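Local coordinates for protein phthiocerol synthesis polyketide synthase type I PpsC (Mycobacterium tuberculosis, PDB 7AHB) that is a polyketide synthase of phthiocerol synthesis whose acyltransferase domain probably selects the extender unit and loads it onto the acyl carrier protein, at residues Glu80-Pro83 against Glu84-Gln88. Residues are numbered along the deposited sequence; the frame is centred on the assembly and turned at random. Where two conformers were deposited one is given.
Sequences ELEP and EFVAQ
Val86 sits one turn beyond Glu82 on the same helix, and the carboxylate of Glu82 reaches forward to it. CG of Glu82 stands opposite the backbone N (chi1 -175°) and the chain then bends at chi2 (67°), which lays OE2 3.4 Å from CG2 of Val86 as the two side chains pass at a slant. That carboxylate is held from the following loop and helix: OE2 accepts a hydrogen bond from Ser92 and OE1 one from the backbone N of Arg94. Round the helix, CB of Leu81, the base of its side chain, lies 4.0 Å from CE2 of Phe85 and comes to the ring obliquely.

Pro83 puts a kink here, because its nitrogen has no hydrogen to give to the preceding turn. Glu80 O and Glu84 N lie 5.0 Å apart, too far to bond, and water 1, accepting from Glu84 N and donating to Glu80 O, replaces the direct helix bond, as at a proline kink. Beyond it the regular bonds run on, Val86 N to Glu82 O at 2.9 Å being almost straight. In one of its two conformers, Gln88 bonds OE2 of Glu84 through NE2 at 2.7 Å and also reaches the carbonyl O of Ala154.

Helix 72-89 rests on helix 153-167, Glu84 on Ala154 and Leu157, Phe85 on Leu157, while Glu82 and Phe85 touch Leu93 of helix 93-98 and Phe91 meets the Phe85 ring edge-to-face.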
loop_
_atom_site.group_PDB
_atom_site.type_symbol
_atom_site.label_atom_id
_atom_site.label_comp_id
_atom_site.label_asym_id
_atom_site.label_seq_id
_atom_site.Cartn_x
_atom_site.Cartn_y
_atom_site.Cartn_z
ATOM N N GLU A 80 16.425 -12.255 -6.282
ATOM C CA GLU A 80 17.319 -11.497 -5.410
ATOM C C GLU A 80 16.759 -11.387 -3.997
ATOM O O GLU A 80 17.511 -11.416 -3.014
ATOM C CB GLU A 80 17.568 -10.110 -6.011
ATOM C CG GLU A 80 18.533 -10.170 -7.184
ATOM C CD GLU A 80 18.291 -9.070 -8.250
ATOM O OE1 GLU A 80 18.798 -9.250 -9.392
ATOM O OE2 GLU A 80 17.628 -8.036 -7.974
ATOM N N LEU A 81 15.436 -11.288 -3.870
ATOM C CA LEU A 81 14.834 -11.223 -2.540
ATOM C C LEU A 81 14.853 -12.568 -1.827
ATOM O O LEU A 81 14.957 -12.617 -0.589
ATOM C CB LEU A 81 13.389 -10.740 -2.636
ATOM C CG LEU A 81 13.179 -9.292 -3.059
ATOM C CD1 LEU A 81 11.756 -9.099 -3.507
ATOM C CD2 LEU A 81 13.540 -8.369 -1.912
ATOM N N GLU A 82 14.773 -13.663 -2.588
ATOM C CA GLU A 82 14.498 -14.966 -1.987
ATOM C C GLU A 82 15.436 -15.322 -0.844
ATOM O O GLU A 82 14.943 -15.800 0.195
ATOM C CB GLU A 82 14.516 -16.036 -3.091
ATOM C CG GLU A 82 14.147 -17.425 -2.674
ATOM C CD GLU A 82 12.690 -17.550 -2.253
ATOM O OE1 GLU A 82 11.860 -16.705 -2.636
ATOM O OE2 GLU A 82 12.398 -18.517 -1.530
ATOM N N PRO A 83 16.754 -15.109 -0.934
ATOM C CA PRO A 83 17.611 -15.493 0.201
ATOM C C PRO A 83 17.228 -14.801 1.501
ATOM O O PRO A 83 17.214 -15.432 2.569
ATOM C CB PRO A 83 19.030 -15.101 -0.262
ATOM C CG PRO A 83 18.939 -15.093 -1.743
ATOM C CD PRO A 83 17.540 -14.595 -2.068
ATOM N N GLU A 84 16.950 -13.500 1.454
ATOM C CA GLU A 84 16.554 -12.814 2.677
ATOM C C GLU A 84 15.212 -13.318 3.188
ATOM O O GLU A 84 15.067 -13.578 4.385
ATOM C CB GLU A 84 16.536 -11.306 2.444
ATOM C CG GLU A 84 17.858 -10.641 2.771
ATOM C CD GLU A 84 18.232 -10.777 4.254
ATOM O OE1 GLU A 84 19.108 -11.591 4.576
ATOM O OE2 GLU A 84 17.621 -10.099 5.098
ATOM N N PHE A 85 14.240 -13.524 2.296
ATOM C CA PHE A 85 12.955 -14.084 2.717
ATOM C C PHE A 85 13.128 -15.413 3.435
ATOM O O PHE A 85 12.549 -15.642 4.509
ATOM C CB PHE A 85 12.042 -14.301 1.517
ATOM C CG PHE A 85 11.187 -13.121 1.181
ATOM C CD1 PHE A 85 10.647 -12.323 2.172
ATOM C CD2 PHE A 85 10.942 -12.795 -0.125
ATOM C CE1 PHE A 85 9.881 -11.238 1.855
ATOM C CE2 PHE A 85 10.178 -11.708 -0.440
ATOM C CZ PHE A 85 9.641 -10.940 0.541
ATOM N N VAL A 86 13.885 -16.330 2.824
ATOM C CA VAL A 86 14.085 -17.645 3.427
ATOM C C VAL A 86 14.607 -17.489 4.851
ATOM O O VAL A 86 14.104 -18.110 5.798
ATOM C CB VAL A 86 15.021 -18.496 2.546
ATOM C CG1 VAL A 86 15.574 -19.681 3.308
ATOM C CG2 VAL A 86 14.253 -18.963 1.309
ATOM N N ALA A 87 15.587 -16.620 5.035
ATOM C CA ALA A 87 16.215 -16.460 6.340
ATOM C C ALA A 87 15.513 -15.442 7.239
ATOM O O ALA A 87 15.640 -15.536 8.462
ATOM C CB ALA A 87 17.704 -16.080 6.166
ATOM N N GLN A 88 14.798 -14.470 6.669
ATOM C CA GLN A 88 14.070 -13.477 7.450
ATOM C C GLN A 88 12.599 -13.831 7.654
ATOM O O GLN A 88 11.910 -13.153 8.427
ATOM C CB GLN A 88 14.137 -12.106 6.778
ATOM C CG GLN A 88 15.351 -11.251 7.125
ATOM C CD GLN A 88 15.000 -9.782 7.305
ATOM O OE1 GLN A 88 14.041 -9.452 8.010
ATOM N NE2 GLN A 88 15.781 -8.885 6.667
HETATM O O HOH W 1 17.862 -11.500 -0.511
#